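PDB 5UL3: 4'-phospho-dehydrooxetanocin synthase from Bacillus megaterium, which catalyses the cobalamin-dependent radical SAM ring contraction of dAMP to an oxetane aldehyde in the biosynthesis of oxetanocin A. Local coordinates for residues E195-I200 / E225-R230; Q454-L459 / K531-I536; R77-R80 / L84-R87; L305-S310 / D343-A348. All coordinates share one frame; numbering follows the deposited sequence.

Contact 1. Residues E195-I200 / E225-R230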
loop_
_atom_site.group_PDB
_atom_site.type_symbol
_atom_site.label_atom_id
_atom_site.label_comp_id
_atom_site.label_asym_id
_atom_site.label_seq_id
_atom_site.Cartn_x
_atom_site.Cartn_y
_atom_site.Cartn_z
ATOM N N GLU A 195 -18.849 -6.287 13.683
ATOM C CA GLU A 195 -19.143 -7.663 14.089
ATOM C C GLU A 195 -18.120 -8.173 15.098
ATOM O O GLU A 195 -18.478 -8.795 16.108
ATOM C CB GLU A 195 -19.176 -8.585 12.872
ATOM C CG GLU A 195 -20.362 -8.364 11.938
ATOM C CD GLU A 195 -20.453 -9.424 10.854
ATOM O OE1 GLU A 195 -19.961 -10.549 11.093
ATOM O OE2 GLU A 195 -21.016 -9.134 9.773
ATOM N N ILE A 196 -16.835 -7.934 14.828
ATOM C CA ILE A 196 -15.795 -8.409 15.733
ATOM C C ILE A 196 -15.856 -7.653 17.051
ATOM O O ILE A 196 -15.757 -8.257 18.123
ATOM C CB ILE A 196 -14.409 -8.300 15.073
ATOM C CG1 ILE A 196 -14.327 -9.228 13.863
ATOM C CG2 ILE A 196 -13.309 -8.648 16.075
ATOM C CD1 ILE A 196 -13.104 -8.997 12.991
ATOM N N LEU A 197 -16.029 -6.321 16.994
ATOM C CA LEU A 197 -16.152 -5.531 18.218
ATOM C C LEU A 197 -17.364 -5.966 19.038
ATOM O O LEU A 197 -17.286 -6.069 20.267
ATOM C CB LEU A 197 -16.243 -4.039 17.871
ATOM C CG LEU A 197 -14.891 -3.441 17.444
ATOM C CD1 LEU A 197 -15.047 -2.034 16.830
ATOM C CD2 LEU A 197 -13.931 -3.418 18.640
ATOM N N ASP A 198 -18.500 -6.202 18.376
ATOM C CA ASP A 198 -19.685 -6.696 19.082
ATOM C C ASP A 198 -19.358 -7.935 19.912
ATOM O O ASP A 198 -19.682 -8.003 21.102
ATOM C CB ASP A 198 -20.803 -7.010 18.084
ATOM C CG ASP A 198 -21.509 -5.764 17.560
ATOM O OD1 ASP A 198 -21.243 -4.624 18.018
ATOM O OD2 ASP A 198 -22.351 -5.936 16.661
ATOM N N LEU A 199 -18.673 -8.914 19.299
ATOM C CA LEU A 199 -18.332 -10.160 19.983
ATOM C C LEU A 199 -17.295 -9.949 21.082
ATOM O O LEU A 199 -17.348 -10.606 22.127
ATOM C CB LEU A 199 -17.813 -11.170 18.970
ATOM C CG LEU A 199 -18.906 -11.827 18.144
ATOM C CD1 LEU A 199 -18.300 -12.390 16.885
ATOM C CD2 LEU A 199 -19.536 -12.926 18.987
ATOM N N ILE A 200 -16.327 -9.057 20.853
ATOM C CA ILE A 200 -15.344 -8.757 21.890
ATOM C C ILE A 200 -16.033 -8.194 23.124
ATOM O O ILE A 200 -15.770 -8.625 24.251
ATOM C CB ILE A 200 -14.282 -7.775 21.360
ATOM C CG1 ILE A 200 -13.374 -8.479 20.355
ATOM C CG2 ILE A 200 -13.477 -7.194 22.532
ATOM C CD1 ILE A 200 -12.435 -7.508 19.616
ATOM N N GLU A 225 -16.878 9.233 15.269
ATOM C CA GLU A 225 -18.180 9.364 15.921
ATOM C C GLU A 225 -19.045 8.124 15.718
ATOM O O GLU A 225 -19.781 7.719 16.627
ATOM C CB GLU A 225 -18.896 10.615 15.406
ATOM C CG GLU A 225 -19.138 10.642 13.897
ATOM C CD GLU A 225 -17.873 10.905 13.086
ATOM O OE1 GLU A 225 -16.923 11.503 13.627
ATOM O OE2 GLU A 225 -17.830 10.503 11.906
ATOM N N GLN A 226 -18.974 7.504 14.538
ATOM C CA GLN A 226 -19.752 6.294 14.301
ATOM C C GLN A 226 -19.284 5.152 15.191
ATOM O O GLN A 226 -20.093 4.305 15.593
ATOM C CB GLN A 226 -19.675 5.883 12.829
ATOM C CG GLN A 226 -20.791 6.448 11.936
ATOM C CD GLN A 226 -20.402 7.750 11.247
ATOM O OE1 GLN A 226 -19.390 8.366 11.587
ATOM N NE2 GLN A 226 -21.202 8.168 10.267
ATOM N N PHE A 227 -17.990 5.116 15.517
ATOM C CA PHE A 227 -17.485 4.094 16.426
ATOM C C PHE A 227 -17.847 4.407 17.871
ATOM O O PHE A 227 -18.237 3.505 18.620
ATOM C CB PHE A 227 -15.967 3.953 16.270
ATOM C CG PHE A 227 -15.555 3.211 15.025
ATOM C CD1 PHE A 227 -15.458 3.865 13.811
ATOM C CD2 PHE A 227 -15.273 1.854 15.072
ATOM C CE1 PHE A 227 -15.084 3.178 12.664
ATOM C CE2 PHE A 227 -14.889 1.170 13.937
ATOM C CZ PHE A 227 -14.797 1.838 12.727
ATOM N N PHE A 228 -17.730 5.674 18.279
ATOM C CA PHE A 228 -18.038 6.036 19.660
ATOM C C PHE A 228 -19.525 5.872 19.960
ATOM O O PHE A 228 -19.904 5.569 21.099
ATOM C CB PHE A 228 -17.598 7.476 19.943
ATOM C CG PHE A 228 -16.097 7.677 19.945
ATOM C CD1 PHE A 228 -15.246 6.713 20.463
ATOM C CD2 PHE A 228 -15.543 8.844 19.428
ATOM C CE1 PHE A 228 -13.872 6.903 20.470
ATOM C CE2 PHE A 228 -14.172 9.040 19.425
ATOM C CZ PHE A 228 -13.332 8.069 19.949
ATOM N N GLU A 229 -20.375 6.054 18.952
ATOM C CA GLU A 229 -21.813 5.936 19.164
ATOM C C GLU A 229 -22.189 4.526 19.604
ATOM O O GLU A 229 -23.023 4.341 20.496
ATOM C CB GLU A 229 -22.537 6.332 17.881
ATOM C CG GLU A 229 -24.019 6.058 17.850
ATOM C CD GLU A 229 -24.618 6.467 16.519
ATOM O OE1 GLU A 229 -23.848 6.934 15.650
ATOM O OE2 GLU A 229 -25.847 6.325 16.342
ATOM N N ARG A 230 -21.553 3.519 19.016
ATOM C CA ARG A 230 -21.848 2.133 19.344
ATOM C C ARG A 230 -20.955 1.585 20.454
ATOM O O ARG A 230 -21.400 0.733 21.234
ATOM C CB ARG A 230 -21.726 1.280 18.075
ATOM C CG ARG A 230 -22.102 -0.177 18.250
ATOM C CD ARG A 230 -22.168 -0.870 16.902
ATOM N NE ARG A 230 -22.574 -2.270 17.015
ATOM C CZ ARG A 230 -23.837 -2.684 16.979
ATOM N NH1 ARG A 230 -24.816 -1.800 16.839
ATOM N NH2 ARG A 230 -24.124 -3.977 17.085
#

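Contact 2. Residues Q454-L459 / K531-I536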
loop_
_atom_site.group_PDB
_atom_site.type_symbol
_atom_site.label_atom_id
_atom_site.label_comp_id
_atom_site.label_asym_id
_atom_site.label_seq_id
_atom_site.Cartn_x
_atom_site.Cartn_y
_atom_site.Cartn_z
ATOM N N GLN A 454 5.818 18.058 -18.764
ATOM C CA GLN A 454 6.715 17.519 -17.746
ATOM C C GLN A 454 6.400 16.057 -17.461
ATOM O O GLN A 454 7.308 15.247 -17.248
ATOM C CB GLN A 454 6.601 18.335 -16.467
ATOM C CG GLN A 454 7.351 17.813 -15.252
ATOM C CD GLN A 454 7.095 18.722 -14.049
ATOM O OE1 GLN A 454 6.179 19.535 -14.090
ATOM N NE2 GLN A 454 7.878 18.579 -12.989
ATOM N N ASN A 455 5.113 15.707 -17.445
ATOM C CA ASN A 455 4.740 14.310 -17.230
ATOM C C ASN A 455 5.252 13.426 -18.363
ATOM O O ASN A 455 5.768 12.329 -18.115
ATOM C CB ASN A 455 3.223 14.200 -17.104
ATOM C CG ASN A 455 2.718 14.657 -15.752
ATOM O OD1 ASN A 455 3.351 14.416 -14.735
ATOM N ND2 ASN A 455 1.567 15.300 -15.734
ATOM N N ILE A 456 5.098 13.880 -19.613
ATOM C CA ILE A 456 5.621 13.131 -20.758
ATOM C C ILE A 456 7.110 12.854 -20.577
ATOM O O ILE A 456 7.579 11.722 -20.741
ATOM C CB ILE A 456 5.357 13.899 -22.066
ATOM C CG1 ILE A 456 3.863 13.927 -22.402
ATOM C CG2 ILE A 456 6.194 13.310 -23.204
ATOM C CD1 ILE A 456 3.286 12.537 -22.772
ATOM N N ILE A 457 7.877 13.887 -20.220
ATOM C CA ILE A 457 9.320 13.715 -20.115
ATOM C C ILE A 457 9.682 12.769 -18.973
ATOM O O ILE A 457 10.612 11.969 -19.096
ATOM C CB ILE A 457 10.010 15.082 -19.973
ATOM C CG1 ILE A 457 9.873 15.862 -21.285
ATOM C CG2 ILE A 457 11.486 14.905 -19.610
ATOM C CD1 ILE A 457 10.108 17.358 -21.129
ATOM N N ALA A 458 8.967 12.843 -17.843
ATOM C CA ALA A 458 9.243 11.910 -16.758
ATOM C C ALA A 458 9.072 10.473 -17.240
ATOM O O ALA A 458 9.898 9.608 -16.937
ATOM C CB ALA A 458 8.329 12.179 -15.557
ATOM N N LEU A 459 8.013 10.210 -18.004
ATOM C CA LEU A 459 7.764 8.846 -18.484
ATOM C C LEU A 459 8.836 8.411 -19.470
ATOM O O LEU A 459 9.255 7.246 -19.481
ATOM C CB LEU A 459 6.385 8.749 -19.135
ATOM C CG LEU A 459 5.180 9.080 -18.257
ATOM C CD1 LEU A 459 3.868 8.920 -19.061
ATOM C CD2 LEU A 459 5.178 8.234 -16.993
ATOM N N LYS A 531 4.069 2.864 -28.532
ATOM C CA LYS A 531 2.789 2.661 -27.860
ATOM C C LYS A 531 2.317 3.958 -27.207
ATOM O O LYS A 531 3.128 4.697 -26.644
ATOM C CB LYS A 531 2.905 1.581 -26.804
ATOM C CG LYS A 531 3.480 0.282 -27.331
ATOM C CD LYS A 531 2.962 -0.899 -26.538
ATOM C CE LYS A 531 2.900 -2.149 -27.408
ATOM N NZ LYS A 531 2.107 -1.921 -28.656
ATOM N N PRO A 532 1.025 4.254 -27.268
ATOM C CA PRO A 532 0.520 5.469 -26.626
ATOM C C PRO A 532 0.506 5.342 -25.110
ATOM O O PRO A 532 0.513 4.248 -24.537
ATOM C CB PRO A 532 -0.898 5.618 -27.183
ATOM C CG PRO A 532 -1.265 4.273 -27.719
ATOM C CD PRO A 532 0.001 3.577 -28.091
ATOM N N VAL A 533 0.475 6.514 -24.463
ATOM C CA VAL A 533 0.551 6.578 -23.007
ATOM C C VAL A 533 -0.577 5.786 -22.356
ATOM O O VAL A 533 -0.374 5.149 -21.316
ATOM C CB VAL A 533 0.553 8.048 -22.534
ATOM C CG1 VAL A 533 0.400 8.122 -21.011
ATOM C CG2 VAL A 533 1.833 8.745 -22.979
ATOM N N TYR A 534 -1.781 5.797 -22.946
ATOM C CA TYR A 534 -2.888 5.117 -22.274
ATOM C C TYR A 534 -2.612 3.634 -22.053
ATOM O O TYR A 534 -3.253 3.030 -21.188
ATOM C CB TYR A 534 -4.216 5.299 -23.027
ATOM C CG TYR A 534 -4.311 4.710 -24.423
ATOM C CD1 TYR A 534 -4.416 3.334 -24.627
ATOM C CD2 TYR A 534 -4.379 5.544 -25.538
ATOM C CE1 TYR A 534 -4.529 2.798 -25.923
ATOM C CE2 TYR A 534 -4.503 5.014 -26.840
ATOM C CZ TYR A 534 -4.564 3.648 -27.018
ATOM O OH TYR A 534 -4.672 3.137 -28.302
ATOM N N THR A 535 -1.642 3.048 -22.765
ATOM C CA THR A 535 -1.338 1.635 -22.546
ATOM C C THR A 535 -0.784 1.351 -21.149
ATOM O O THR A 535 -0.822 0.199 -20.718
ATOM C CB THR A 535 -0.353 1.108 -23.616
ATOM O OG1 THR A 535 0.899 1.818 -23.557
ATOM C CG2 THR A 535 -0.945 1.233 -25.026
ATOM N N ILE A 536 -0.288 2.350 -20.415
ATOM C CA ILE A 536 0.233 2.103 -19.071
ATOM C C ILE A 536 -0.652 2.709 -17.974
ATOM O O ILE A 536 -0.237 2.765 -16.804
ATOM C CB ILE A 536 1.691 2.576 -18.934
ATOM C CG1 ILE A 536 1.791 4.088 -19.162
ATOM C CG2 ILE A 536 2.591 1.831 -19.919
ATOM C CD1 ILE A 536 3.088 4.687 -18.641
#

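Contact 3. Residues R77-R80 / L84-R87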
loop_
_atom_site.group_PDB
_atom_site.type_symbol
_atom_site.label_atom_id
_atom_site.label_comp_id
_atom_site.label_asym_id
_atom_site.label_seq_id
_atom_site.Cartn_x
_atom_site.Cartn_y
_atom_site.Cartn_z
ATOM N N ARG A 77 23.327 -8.898 20.601
ATOM C CA ARG A 77 23.568 -7.501 20.902
ATOM C C ARG A 77 24.082 -7.353 22.328
ATOM O O ARG A 77 23.671 -8.092 23.223
ATOM C CB ARG A 77 22.299 -6.655 20.710
ATOM C CG ARG A 77 22.585 -5.158 20.736
ATOM C CD ARG A 77 21.417 -4.307 20.267
ATOM N NE ARG A 77 20.382 -4.186 21.288
ATOM C CZ ARG A 77 19.357 -3.339 21.207
ATOM N NH1 ARG A 77 18.456 -3.284 22.175
ATOM N NH2 ARG A 77 19.231 -2.550 20.151
ATOM N N ASP A 78 24.995 -6.402 22.503
ATOM C CA ASP A 78 25.475 -5.990 23.819
ATOM C C ASP A 78 24.301 -5.792 24.761
ATOM O O ASP A 78 23.408 -4.982 24.496
ATOM C CB ASP A 78 26.284 -4.692 23.680
ATOM C CG ASP A 78 26.949 -4.244 24.997
ATOM O OD1 ASP A 78 26.816 -4.933 26.026
ATOM O OD2 ASP A 78 27.599 -3.178 24.985
ATOM N N LEU A 79 24.304 -6.553 25.855
ATOM C CA LEU A 79 23.240 -6.457 26.847
ATOM C C LEU A 79 23.098 -5.044 27.413
ATOM O O LEU A 79 22.016 -4.662 27.873
ATOM C CB LEU A 79 23.518 -7.454 27.967
ATOM C CG LEU A 79 22.420 -7.869 28.915
ATOM C CD1 LEU A 79 21.245 -8.360 28.107
ATOM C CD2 LEU A 79 22.977 -8.990 29.795
ATOM N N ARG A 80 24.166 -4.250 27.391
ATOM C CA ARG A 80 24.065 -2.899 27.931
ATOM C C ARG A 80 23.069 -2.036 27.160
ATOM O O ARG A 80 22.618 -1.014 27.683
ATOM C CB ARG A 80 25.451 -2.247 27.958
ATOM C CG ARG A 80 26.453 -3.065 28.798
ATOM C CD ARG A 80 27.844 -2.429 28.822
ATOM N NE ARG A 80 28.351 -2.205 27.468
ATOM C CZ ARG A 80 29.410 -1.457 27.176
ATOM N NH1 ARG A 80 30.092 -0.853 28.146
ATOM N NH2 ARG A 80 29.788 -1.309 25.912
ATOM N N LEU A 84 14.721 -2.823 28.377
ATOM C CA LEU A 84 13.999 -3.223 29.578
ATOM C C LEU A 84 14.900 -3.096 30.797
ATOM O O LEU A 84 14.490 -2.552 31.826
ATOM C CB LEU A 84 13.476 -4.657 29.450
ATOM C CG LEU A 84 12.597 -5.139 30.604
ATOM C CD1 LEU A 84 11.587 -6.165 30.081
ATOM C CD2 LEU A 84 13.431 -5.802 31.743
ATOM N N LEU A 85 16.126 -3.605 30.697
ATOM C CA LEU A 85 17.049 -3.467 31.823
ATOM C C LEU A 85 17.331 -2.001 32.110
ATOM O O LEU A 85 17.453 -1.602 33.280
ATOM C CB LEU A 85 18.350 -4.219 31.541
ATOM C CG LEU A 85 18.230 -5.745 31.416
ATOM C CD1 LEU A 85 19.563 -6.373 31.004
ATOM C CD2 LEU A 85 17.695 -6.390 32.691
ATOM N N MET A 86 17.424 -1.179 31.054
ATOM C CA MET A 86 17.705 0.238 31.241
ATOM C C MET A 86 16.561 0.950 31.960
ATOM O O MET A 86 16.800 1.837 32.786
ATOM C CB MET A 86 17.995 0.902 29.893
ATOM C CG MET A 86 18.531 2.307 30.023
ATOM S SD MET A 86 18.925 2.985 28.402
ATOM C CE MET A 86 20.213 1.852 27.880
ATOM N N ARG A 87 15.313 0.583 31.661
ATOM C CA ARG A 87 14.189 1.153 32.401
ATOM C C ARG A 87 14.220 0.726 33.864
ATOM O O ARG A 87 13.879 1.516 34.755
ATOM C CB ARG A 87 12.863 0.738 31.761
ATOM C CG ARG A 87 12.631 1.354 30.404
ATOM C CD ARG A 87 11.200 1.086 29.896
ATOM N NE ARG A 87 10.895 -0.336 29.702
ATOM C CZ ARG A 87 11.058 -0.994 28.551
ATOM N NH1 ARG A 87 11.555 -0.377 27.479
ATOM N NH2 ARG A 87 10.724 -2.269 28.480
#

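Contact 4. Residues L305-S310 / D343-A348. With EDO (1,2-ethanediol), chain B.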
loop_
_atom_site.group_PDB
_atom_site.type_symbol
_atom_site.label_atom_id
_atom_site.label_comp_id
_atom_site.label_asym_id
_atom_site.label_seq_id
_atom_site.Cartn_x
_atom_site.Cartn_y
_atom_site.Cartn_z
ATOM N N LEU A 305 5.961 -10.139 -0.244
ATOM C CA LEU A 305 6.772 -9.381 0.709
ATOM C C LEU A 305 6.578 -7.877 0.516
ATOM O O LEU A 305 6.439 -7.395 -0.607
ATOM C CB LEU A 305 8.250 -9.706 0.521
ATOM C CG LEU A 305 8.549 -11.201 0.517
ATOM C CD1 LEU A 305 9.900 -11.432 -0.111
ATOM C CD2 LEU A 305 8.515 -11.691 1.948
ATOM N N THR A 306 6.583 -7.149 1.634
ATOM C CA THR A 306 6.424 -5.700 1.650
ATOM C C THR A 306 7.446 -5.110 2.609
ATOM O O THR A 306 8.017 -5.810 3.447
ATOM C CB THR A 306 5.017 -5.297 2.099
ATOM O OG1 THR A 306 4.792 -5.799 3.422
ATOM C CG2 THR A 306 3.950 -5.859 1.151
ATOM N N LEU A 307 7.670 -3.801 2.479
ATOM C CA LEU A 307 8.473 -3.046 3.434
ATOM C C LEU A 307 8.123 -1.581 3.217
ATOM O O LEU A 307 7.822 -1.179 2.094
ATOM C CB LEU A 307 9.973 -3.240 3.224
ATOM C CG LEU A 307 10.860 -2.579 4.289
ATOM C CD1 LEU A 307 10.498 -3.111 5.681
ATOM C CD2 LEU A 307 12.337 -2.837 3.985
ATOM N N GLU A 308 8.153 -0.798 4.289
ATOM C CA GLU A 308 7.987 0.651 4.193
ATOM C C GLU A 308 9.316 1.277 4.590
ATOM O O GLU A 308 9.755 1.117 5.736
ATOM C CB GLU A 308 6.844 1.136 5.091
ATOM C CG GLU A 308 6.388 2.599 4.773
ATOM C CD GLU A 308 5.261 3.116 5.677
ATOM O OE1 GLU A 308 5.207 2.716 6.860
ATOM O OE2 GLU A 308 4.436 3.952 5.208
ATOM N N THR A 309 9.988 1.961 3.651
ATOM C CA THR A 309 11.321 2.487 3.967
ATOM C C THR A 309 11.284 3.967 4.335
ATOM O O THR A 309 12.339 4.555 4.604
ATOM C CB THR A 309 12.323 2.273 2.809
ATOM O OG1 THR A 309 11.941 3.052 1.658
ATOM C CG2 THR A 309 12.412 0.771 2.414
ATOM N N SER A 310 10.099 4.565 4.345
ATOM C CA SER A 310 9.883 5.952 4.744
ATOM C C SER A 310 8.397 6.133 4.997
ATOM O O SER A 310 7.570 5.369 4.493
ATOM C CB SER A 310 10.364 6.938 3.670
ATOM O OG SER A 310 9.567 6.853 2.507
ATOM N N ASP A 343 17.297 -7.274 4.006
ATOM C CA ASP A 343 17.977 -8.557 4.168
ATOM C C ASP A 343 17.144 -9.527 4.996
ATOM O O ASP A 343 17.029 -10.708 4.642
ATOM C CB ASP A 343 19.351 -8.342 4.799
ATOM C CG ASP A 343 20.108 -9.646 5.000
ATOM O OD1 ASP A 343 20.616 -10.189 4.002
ATOM O OD2 ASP A 343 20.186 -10.128 6.153
ATOM N N ASP A 344 16.551 -9.046 6.099
ATOM C CA ASP A 344 15.721 -9.893 6.952
ATOM C C ASP A 344 14.534 -10.462 6.192
ATOM O O ASP A 344 14.270 -11.671 6.240
ATOM C CB ASP A 344 15.195 -9.112 8.164
ATOM C CG ASP A 344 16.274 -8.735 9.150
ATOM O OD1 ASP A 344 17.375 -9.315 9.087
ATOM O OD2 ASP A 344 16.023 -7.832 9.995
ATOM N N ILE A 345 13.794 -9.591 5.505
ATOM C CA ILE A 345 12.586 -10.022 4.824
ATOM C C ILE A 345 12.929 -10.981 3.693
ATOM O O ILE A 345 12.243 -11.990 3.483
ATOM C CB ILE A 345 11.811 -8.789 4.329
ATOM C CG1 ILE A 345 11.287 -7.999 5.527
ATOM C CG2 ILE A 345 10.669 -9.194 3.417
ATOM C CD1 ILE A 345 10.927 -6.590 5.191
ATOM N N LEU A 346 14.011 -10.698 2.970
ATOM C CA LEU A 346 14.408 -11.545 1.846
ATOM C C LEU A 346 14.868 -12.912 2.337
ATOM O O LEU A 346 14.542 -13.948 1.735
ATOM C CB LEU A 346 15.512 -10.860 1.048
ATOM C CG LEU A 346 15.066 -9.652 0.212
ATOM C CD1 LEU A 346 16.285 -8.847 -0.195
ATOM C CD2 LEU A 346 14.249 -10.119 -1.010
ATOM N N ARG A 347 15.610 -12.936 3.439
ATOM C CA ARG A 347 16.064 -14.209 3.989
ATOM C C ARG A 347 14.886 -15.042 4.471
ATOM O O ARG A 347 14.818 -16.259 4.215
ATOM C CB ARG A 347 17.068 -13.950 5.118
ATOM C CG ARG A 347 17.648 -15.248 5.701
ATOM C CD ARG A 347 18.861 -15.007 6.605
ATOM N NE ARG A 347 18.478 -14.375 7.860
ATOM C CZ ARG A 347 17.936 -15.020 8.887
ATOM N NH1 ARG A 347 17.707 -16.338 8.814
ATOM N NH2 ARG A 347 17.626 -14.349 9.993
ATOM N N ALA A 348 13.937 -14.404 5.156
ATOM C CA ALA A 348 12.754 -15.114 5.613
ATOM C C ALA A 348 11.889 -15.557 4.443
ATOM O O ALA A 348 11.312 -16.648 4.478
ATOM C CB ALA A 348 11.942 -14.237 6.564
HETATM C C1 EDO B . 18.281 -12.306 12.820
HETATM O O1 EDO B . 18.337 -11.849 11.459
HETATM C C2 EDO B . 19.693 -12.454 13.354
HETATM O O2 EDO B . 20.313 -11.164 13.280
#

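Contact 1. Residues E195-I200 / E225-R230
Asp198 of helix 190-205 and Arg230 of segment 225-230 are joined by a salt bridge that ties together two helices of the cobalamin-housing Rossmann fold. Beneath the ion pair lies a small apolar contact. There Leu197, directed at the other helix, brings CD1 to the edge of the Phe227 ring, near its plane, 4.3 Å from CD2. Phe194 meets the same ring edge-to-face, and Leu197 also rests on Ile213 and Val215 of strand 212-216, so this layer continues into the sheet. The polar layer is nearer the surface. Arg230 reaches across with CG anti to its backbone nitrogen (chi1 -176°) and the chain extended as far as NE, meeting the aspartate side chain at about a right angle. Its guanidinium grips the carboxylate side-on through NE and NH2, one nitrogen to each oxygen, although the two planes are turned 44° apart. Tyr231 OH is a second hydrogen-bond partner of Asp198 OD1, which should help fix the carboxylate's rotation. The twist shows in the bonds: Arg230 NE meets the syn lone pair of Asp198 OD1 at 2.9 Å, whereas Arg230 NH2 approaches Asp198 OD2 at 2.7 Å from 30° outside the carboxylate plane.

Contact 2. Residues Q454-L459 / K531-I536
Val533 faces Ile456 and Leu459 of helix 452-464, packing a short 3-10 turn against a helix of the partial TIM-barrel radical SAM domain. Contact across the interface is made by methyl groups, and no hydrogen bond crosses it. Val533 divides its two branches between two helix residues one turn apart: CG2 touches Ile456 CD1, and CG1 touches Leu459 CD1, each pair 4.1 Å apart. With chi1 at 171°, CG1 stands anti to the backbone nitrogen while CG2 lies beside it, and this spreads the methyls toward their separate partners. The Leu459 side chain crosses that of Val533 at about a right angle, and its CD1 also meets Ile536 CD1 at 4.3 Å, bridging the two ends of the turn. Ile471 of strand 470-473 touches Leu459, Val533 and Ile536, while Phe492 of helix 484-493 packs on Ile456 and Val533, so the cluster lies between the last parallel strand of the sheet and its neighbouring helices.

Polar bonds inside 531-536 shape the turn that presents these side chains, and backbone bonds of Tyr534 with Leu493 and of Ile536 with Ile471 tie it to its surroundings. Ile536 N binds Val533 O. Pro532 O accepts two donors, Thr535 N at 3.0 Å and the Thr535 hydroxyl, whose OG1 lies 2.6 Å from Pro532 O at a C=O...OG1 angle of 170°.

Contact 3. Residues R77-R80 / L84-R87
Leu79 and Leu85 meet at an oblique angle, Leu85 CD1 lying against the branch point of its partner: it is 3.8 Å from Leu79 CG and 3.9 Å from Leu79 CD1. Leu85 points from its helix toward the turn, whereas Leu79 reaches the contact with the end of its side chain, CG being carried anti to the backbone nitrogen (chi1 -162°). Phe105 and Leu111 touch Leu85 as well, so the pair belongs to the packing between the antiparallel sheet and helix 109-115. At the more exposed margin, Met86 bends at its last torsion (chi3 -63°) and brings its terminal methyl CE to 3.7 Å from Arg80 O, a van der Waals contact with the backbone.

The Arg80 side chain starts away from the helix and turns back to Asp78. Its guanidinium lies edge-on to the carboxylate, with NE on the syn lone pair of Asp78 OD2 at 2.8 Å and NH2 on that same oxygen at 3.0 Å. The backbone Arg80 N reaches Asp78 OD1 from above the carboxylate plane, 3.1 Å away, in a nearly straight bond (170°). This last bond defines an Asx turn, which here leads from strand 69-73 into helix 83-88 of the N-terminal domain.

Contact 4. Residues L305-S310 / D343-A348
Ile345 of helix 335-351 packs on Leu305 and Leu307 of strand 305-311, the first strand and first helix of the partial TIM barrel in the radical SAM domain. The strand segment 305-307 and the helix run almost antiparallel, at 172° with axes 9.3 Å apart, as expected when a chain leaves a barrel strand and returns along the outside.

The tight part is centred on Ile345, modelled in two conformers; in the one described, its two branches serve different strand residues. CG2, anti to the backbone nitrogen with CG1 at chi1 -67°, lies 3.6 Å from Leu305 CD2, the two side chains lying alongside with their chains running opposite ways. CD1 reaches farther along the strand and meets Leu307 CD1 at 3.5 Å, where the side chains run at a slant to each other. The same methyl lies 3.5 Å from Thr306 O, a backbone carbonyl buried here with no polar partner in the model. Ile358 of the neighbouring strand 357-360 also touches Leu305 and Ile345, extending the apolar layer.

Thr306 points away from the helix, its side chain about 6 Å from the cobalamin, with its hydroxyl bonded to Leu136 O; two residues on, Glu308 OE2 hydrogen-bonds cobalamin itself. The helix's outer face is looser and polar. Arg347, partly exposed, bonds Ser22 O and holds a 1,2-ethanediol probably carried over from crystallisation. The diol sits at the guanidinium edge, its O1 3.0 Å from Arg347 NH2 with an N-H...O angle of 141°.

In the fold
The four contacts follow one another along the chain without touching and sample three domains: contact 3 the N-terminal domain, contact 1 the cobalamin-housing Rossmann fold, contacts 4 and 2 the radical SAM domain. Contact 4 reaches the cofactor directly, since its strand carries Glu308, which hydrogen-bonds cobalamin. In contact 1, the Leu197 side chain lies about 9 Å from cobalamin; the centres of contacts 1 and 4 are about 34 Å apart. Contact 2, centred about 30 Å from the centre of contact 4, packs near the opposite end of the same sheet, with the Leu459 side chain about 11 Å from that of Glu436, which binds S-adenosylmethionine. Contact 3 lies away from these sites, its nearest atoms about 12 Å from contact 4.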